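Local coordinates for capsid fiber protein (Bacillus phage phi29, PDB 6QYY), which builds the fibers on the phage head, its base assembling as a trimer that is probably the part attached to the capsid, at residues Ala61-Ile66 and Leu110-Ser115; Asp75-Gly80 and Gly96-Glu101. All coordinates share one frame; numbering follows the deposited sequence.

Contact 1: Ala61-Ile66 and Leu110-Ser115; sequences AAWQVI and LVISRS
W63 and I112 meet across the edge of a five-stranded antiparallel sheet, where strand 62-66, outermost within this chain, lies beside strand 107-112. The end of the isoleucine does the touching: CD1 of I112 sits 3.4 Å from the centroid of the five-membered ring of W63 and only 12° off its normal, a CH-pi contact over the face. Its nearest ring atom is CE2, with NE1 almost as close, which places the methyl toward the pyrrole side of the indole. In I112, CG1 stands anti to the carbonyl carbon (chi1 -62°), 4.0 Å from W63 CD2, and a near-extended chi2 (153°) carries CD1 over the ring. L110 occupies the same face of the sheet as W63, and its CD2 reaches CG2 of V65 at 3.8 Å.

Backbone bonds fix this register. W63 and L110 form an antiparallel hydrogen-bonded pair, W63 N to L110 O at 2.9 Å and L110 N to W63 O at 3.0 Å. A62 and V111 are the adjoining non-hydrogen-bonded pair, their CA atoms 4.4 Å apart.

Farther out, Y41 meets the W63 ring edge-to-face, and L117 of the third subunit packs on both W63 and I112. A62 makes backbone hydrogen bonds to the second subunit. Just before the strand, A61 O takes the I112 N-H at 2.9 Å and also a hydrogen from a water, 2.8 Å from A61 O, whose other hydrogen goes to I112 O.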
loop_
_atom_site.group_PDB
_atom_site.type_symbol
_atom_site.label_atom_id
_atom_site.label_comp_id
_atom_site.label_asym_id
_atom_site.label_seq_id
_atom_site.Cartn_x
_atom_site.Cartn_y
_atom_site.Cartn_z
ATOM N N ALA A 61 5.390 -3.143 2.486
ATOM C CA ALA A 61 6.069 -3.590 1.279
ATOM C C ALA A 61 6.226 -5.102 1.362
ATOM O O ALA A 61 5.597 -5.838 0.595
ATOM C CB ALA A 61 7.422 -2.898 1.103
ATOM N N ALA A 62 7.022 -5.577 2.315
ATOM C CA ALA A 62 7.257 -7.005 2.483
ATOM C C ALA A 62 6.933 -7.429 3.914
ATOM O O ALA A 62 7.062 -6.644 4.858
ATOM C CB ALA A 62 8.708 -7.366 2.141
ATOM N N TRP A 63 6.496 -8.675 4.063
ATOM C CA TRP A 63 6.247 -9.273 5.378
ATOM C C TRP A 63 7.067 -10.543 5.540
ATOM O O TRP A 63 7.359 -11.234 4.565
ATOM C CB TRP A 63 4.781 -9.648 5.574
ATOM C CG TRP A 63 3.864 -8.536 5.891
ATOM C CD1 TRP A 63 4.197 -7.269 6.301
ATOM C CD2 TRP A 63 2.444 -8.585 5.835
ATOM N NE1 TRP A 63 3.052 -6.530 6.498
ATOM C CE2 TRP A 63 1.964 -7.311 6.209
ATOM C CE3 TRP A 63 1.521 -9.580 5.484
ATOM C CZ2 TRP A 63 0.595 -7.011 6.254
ATOM C CZ3 TRP A 63 0.160 -9.281 5.538
ATOM C CH2 TRP A 63 -0.286 -8.008 5.907
ATOM N N GLN A 64 7.415 -10.859 6.789
ATOM C CA GLN A 64 8.006 -12.145 7.140
ATOM C C GLN A 64 6.935 -13.005 7.794
ATOM O O GLN A 64 6.358 -12.604 8.812
ATOM C CB GLN A 64 9.190 -11.960 8.093
ATOM C CG GLN A 64 10.378 -11.391 7.424
ATOM C CD GLN A 64 11.417 -10.879 8.403
ATOM O OE1 GLN A 64 11.122 -10.478 9.537
ATOM N NE2 GLN A 64 12.637 -10.887 7.959
ATOM N N VAL A 65 6.669 -14.181 7.210
ATOM C CA VAL A 65 5.605 -15.071 7.670
ATOM C C VAL A 65 6.099 -16.515 7.683
ATOM O O VAL A 65 6.834 -16.946 6.791
ATOM C CB VAL A 65 4.339 -14.970 6.787
ATOM C CG1 VAL A 65 3.215 -15.789 7.411
ATOM C CG2 VAL A 65 3.898 -13.508 6.627
ATOM N N ILE A 66 5.666 -17.279 8.684
ATOM C CA ILE A 66 5.974 -18.707 8.714
ATOM C C ILE A 66 5.265 -19.420 7.564
ATOM O O ILE A 66 4.061 -19.237 7.344
ATOM C CB ILE A 66 5.562 -19.318 10.064
ATOM C CG1 ILE A 66 6.358 -18.667 11.220
ATOM C CG2 ILE A 66 5.806 -20.812 10.052
ATOM C CD1 ILE A 66 7.816 -18.934 11.144
ATOM N N LEU A 110 7.700 -12.266 1.765
ATOM C CA LEU A 110 6.752 -12.093 0.669
ATOM C C LEU A 110 6.482 -10.618 0.437
ATOM O O LEU A 110 6.554 -9.801 1.361
ATOM C CB LEU A 110 5.422 -12.798 0.940
ATOM C CG LEU A 110 4.625 -12.326 2.165
ATOM C CD1 LEU A 110 3.575 -11.255 1.774
ATOM C CD2 LEU A 110 3.956 -13.506 2.854
ATOM N N VAL A 111 6.172 -10.295 -0.807
ATOM C CA VAL A 111 5.829 -8.940 -1.206
ATOM C C VAL A 111 4.310 -8.839 -1.224
ATOM O O VAL A 111 3.630 -9.638 -1.878
ATOM C CB VAL A 111 6.421 -8.605 -2.587
ATOM C CG1 VAL A 111 5.824 -7.311 -3.115
ATOM C CG2 VAL A 111 7.935 -8.503 -2.526
ATOM N N ILE A 112 3.773 -7.859 -0.512
ATOM C CA ILE A 112 2.324 -7.708 -0.439
ATOM C C ILE A 112 1.792 -7.225 -1.784
ATOM O O ILE A 112 2.246 -6.209 -2.328
ATOM C CB ILE A 112 1.947 -6.738 0.688
ATOM C CG1 ILE A 112 2.415 -7.290 2.028
ATOM C CG2 ILE A 112 0.445 -6.476 0.693
ATOM C CD1 ILE A 112 2.688 -6.184 3.063
ATOM N N SER A 113 0.809 -7.950 -2.318
ATOM C CA SER A 113 0.258 -7.667 -3.638
ATOM C C SER A 113 -1.025 -8.465 -3.823
ATOM O O SER A 113 -1.027 -9.681 -3.607
ATOM C CB SER A 113 1.276 -8.022 -4.731
ATOM O OG SER A 113 0.723 -7.861 -6.029
ATOM N N ARG A 114 -2.123 -7.815 -4.205
ATOM C CA ARG A 114 -3.343 -8.581 -4.428
ATOM C C ARG A 114 -3.411 -9.190 -5.825
ATOM O O ARG A 114 -4.358 -9.931 -6.110
ATOM C CB ARG A 114 -4.576 -7.711 -4.155
ATOM C CG ARG A 114 -4.919 -7.615 -2.658
ATOM C CD ARG A 114 -5.743 -8.808 -2.185
ATOM N NE ARG A 114 -7.009 -8.920 -2.909
ATOM C CZ ARG A 114 -7.319 -9.909 -3.748
ATOM N NH1 ARG A 114 -6.457 -10.897 -3.978
ATOM N NH2 ARG A 114 -8.497 -9.911 -4.366
ATOM N N SER A 115 -2.432 -8.927 -6.688
ATOM C CA SER A 115 -2.386 -9.519 -8.021
ATOM C C SER A 115 -1.350 -10.640 -8.085
ATOM O O SER A 115 -0.267 -10.543 -7.496
ATOM C CB SER A 115 -2.076 -8.457 -9.080
ATOM O OG SER A 115 -0.994 -7.633 -8.676
HETATM O O HOH W 1 4.252 -4.589 -1.551
#

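Contact 2: Asp75-Gly80 and Gly96-Glu101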
loop_
_atom_site.group_PDB
_atom_site.type_symbol
_atom_site.label_atom_id
_atom_site.label_comp_id
_atom_site.label_asym_id
_atom_site.label_seq_id
_atom_site.Cartn_x
_atom_site.Cartn_y
_atom_site.Cartn_z
ATOM N N ASP A 75 6.009 -18.089 -5.862
ATOM C CA ASP A 75 4.675 -18.596 -5.551
ATOM C C ASP A 75 3.764 -17.461 -5.106
ATOM O O ASP A 75 4.165 -16.595 -4.328
ATOM C CB ASP A 75 4.743 -19.643 -4.432
ATOM C CG ASP A 75 5.154 -21.020 -4.933
ATOM O OD1 ASP A 75 5.241 -21.210 -6.167
ATOM O OD2 ASP A 75 5.397 -21.911 -4.084
ATOM N N ASN A 76 2.526 -17.478 -5.587
ATOM C CA ASN A 76 1.494 -16.648 -4.992
ATOM C C ASN A 76 0.988 -17.288 -3.708
ATOM O O ASN A 76 0.853 -18.511 -3.620
ATOM C CB ASN A 76 0.346 -16.444 -5.970
ATOM C CG ASN A 76 0.811 -15.851 -7.266
ATOM O OD1 ASN A 76 1.326 -14.734 -7.282
ATOM N ND2 ASN A 76 0.641 -16.585 -8.363
ATOM N N LEU A 77 0.694 -16.447 -2.720
ATOM C CA LEU A 77 0.470 -16.885 -1.349
ATOM C C LEU A 77 -0.884 -16.434 -0.825
ATOM O O LEU A 77 -1.347 -15.330 -1.136
ATOM C CB LEU A 77 1.563 -16.326 -0.424
ATOM C CG LEU A 77 2.981 -16.756 -0.776
ATOM C CD1 LEU A 77 3.978 -16.145 0.207
ATOM C CD2 LEU A 77 3.114 -18.284 -0.767
ATOM N N THR A 78 -1.483 -17.286 0.012
ATOM C CA THR A 78 -2.672 -16.993 0.808
ATOM C C THR A 78 -2.456 -17.519 2.224
ATOM O O THR A 78 -1.427 -18.119 2.536
ATOM C CB THR A 78 -3.928 -17.636 0.197
ATOM O OG1 THR A 78 -5.100 -17.109 0.842
ATOM C CG2 THR A 78 -3.886 -19.146 0.398
ATOM N N THR A 79 -3.445 -17.299 3.085
ATOM C CA THR A 79 -3.375 -17.792 4.452
ATOM C C THR A 79 -3.619 -19.299 4.496
ATOM O O THR A 79 -4.585 -19.797 3.911
ATOM C CB THR A 79 -4.413 -17.073 5.310
ATOM O OG1 THR A 79 -4.237 -15.663 5.180
ATOM C CG2 THR A 79 -4.264 -17.460 6.773
ATOM N N GLY A 80 -2.737 -20.025 5.177
ATOM C CA GLY A 80 -2.916 -21.442 5.455
ATOM C C GLY A 80 -3.459 -21.696 6.849
ATOM O O GLY A 80 -4.186 -20.872 7.417
ATOM N N GLY A 96 -0.059 -11.884 -1.655
ATOM C CA GLY A 96 1.342 -11.570 -1.860
ATOM C C GLY A 96 2.011 -12.671 -2.643
ATOM O O GLY A 96 1.385 -13.667 -3.013
ATOM N N TYR A 97 3.305 -12.473 -2.901
ATOM C CA TYR A 97 4.089 -13.472 -3.605
ATOM C C TYR A 97 5.440 -13.622 -2.929
ATOM O O TYR A 97 5.986 -12.665 -2.368
ATOM C CB TYR A 97 4.261 -13.125 -5.106
ATOM C CG TYR A 97 4.853 -11.765 -5.398
ATOM C CD1 TYR A 97 6.228 -11.581 -5.440
ATOM C CD2 TYR A 97 4.034 -10.668 -5.662
ATOM C CE1 TYR A 97 6.783 -10.340 -5.726
ATOM C CE2 TYR A 97 4.575 -9.422 -5.956
ATOM C CZ TYR A 97 5.951 -9.264 -5.978
ATOM O OH TYR A 97 6.495 -8.040 -6.250
ATOM N N ALA A 98 5.974 -14.836 -2.983
ATOM C CA ALA A 98 7.212 -15.139 -2.284
ATOM C C ALA A 98 8.406 -14.672 -3.102
ATOM O O ALA A 98 8.453 -14.877 -4.315
ATOM C CB ALA A 98 7.314 -16.642 -2.021
ATOM N N VAL A 99 9.370 -14.030 -2.440
ATOM C CA VAL A 99 10.640 -13.686 -3.071
ATOM C C VAL A 99 11.800 -14.422 -2.445
ATOM O O VAL A 99 12.958 -14.188 -2.832
ATOM C CB VAL A 99 10.893 -12.166 -3.058
ATOM C CG1 VAL A 99 9.825 -11.463 -3.891
ATOM C CG2 VAL A 99 10.927 -11.621 -1.637
ATOM N N GLU A 100 11.535 -15.285 -1.473
ATOM C CA GLU A 100 12.504 -16.230 -0.950
ATOM C C GLU A 100 11.864 -17.612 -0.939
ATOM O O GLU A 100 10.638 -17.754 -0.974
ATOM C CB GLU A 100 12.981 -15.848 0.463
ATOM C CG GLU A 100 13.621 -14.452 0.574
ATOM C CD GLU A 100 14.885 -14.296 -0.275
ATOM O OE1 GLU A 100 15.538 -15.320 -0.581
ATOM O OE2 GLU A 100 15.232 -13.144 -0.631
ATOM N N GLU A 101 12.715 -18.627 -0.919
ATOM C CA GLU A 101 12.300 -20.016 -0.801
ATOM C C GLU A 101 12.163 -20.372 0.674
ATOM O O GLU A 101 12.961 -19.926 1.503
ATOM C CB GLU A 101 13.340 -20.908 -1.483
ATOM C CG GLU A 101 13.066 -22.390 -1.477
ATOM C CD GLU A 101 14.116 -23.153 -2.267
ATOM O OE1 GLU A 101 14.940 -22.500 -2.944
ATOM O OE2 GLU A 101 14.118 -24.400 -2.216
#
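L77 lies against G96 and A98 where strands 76-79 and 96-98 pair as antiparallel neighbours in the sheet, with short-segment axes 4.5 Å apart at closest. Traced outward, the leucine first sets CB 3.7 Å from G96 O. CG comes next, roughly equidistant from that carbonyl oxygen and from A98 N. From CG, CD1 runs on fully extended (chi2 -180°) and ends 4.0 Å from A98 CB. The methyl also borders L110 of strand 107-112, so this branch joins three strands on one face. G96, with no side chain, adds only backbone to the contact.

The leucine's own N donates to G96 O at 2.9 Å, the donor tilted 29° from the carbonyl plane. A98 N reaches D75 O at the same length, here within the carbonyl plane, and the CA of Y97 adds a CA-H...O contact to D75 O at 3.2 Å.

N76 and Y97, a non-hydrogen-bonded pair, carry the other face. N76 OD1 lies 4.0 Å from Y97 CB, and the amide and phenol ring planes stand 88° apart, so the two groups do not lie flat on one another. The amide oxygen accepts from L117 N of the same chain, while Y97 packs on Y21 of the second subunit. The carboxylate of D75 leads away from 96-101, OD2 to K72 N and OD1 to Q23 NE2 of the second subunit. Cohesion between the segments therefore rests on main-chain hydrogen bonds and one apolar contact, and the polar ends of D75 and N76 bond to partners outside the two segments.

In the fold
Both contacts join antiparallel neighbours of one five-stranded sheet, 62-66 with 107-112 in contact 1 and 76-79 with 96-98 in contact 2, and their centres lie about 7 Å apart. They meet through adjacent strands 107-112 and 96-98: V111 N is 2.8 Å from Y97 O, a probable hydrogen bond, and V111 CG2 packs on V99 CG1. Along the chain, contact 2 is nested inside the loop that contact 1 closes. All touching residues of contact 1 are buried; in contact 2 D75 is partly exposed. Contact 1, nearer the chain centre, is chiefly aromatic and aliphatic and borders both other subunits; contact 2 includes D75 and N76, whose polar ends bond outside the pair of segments.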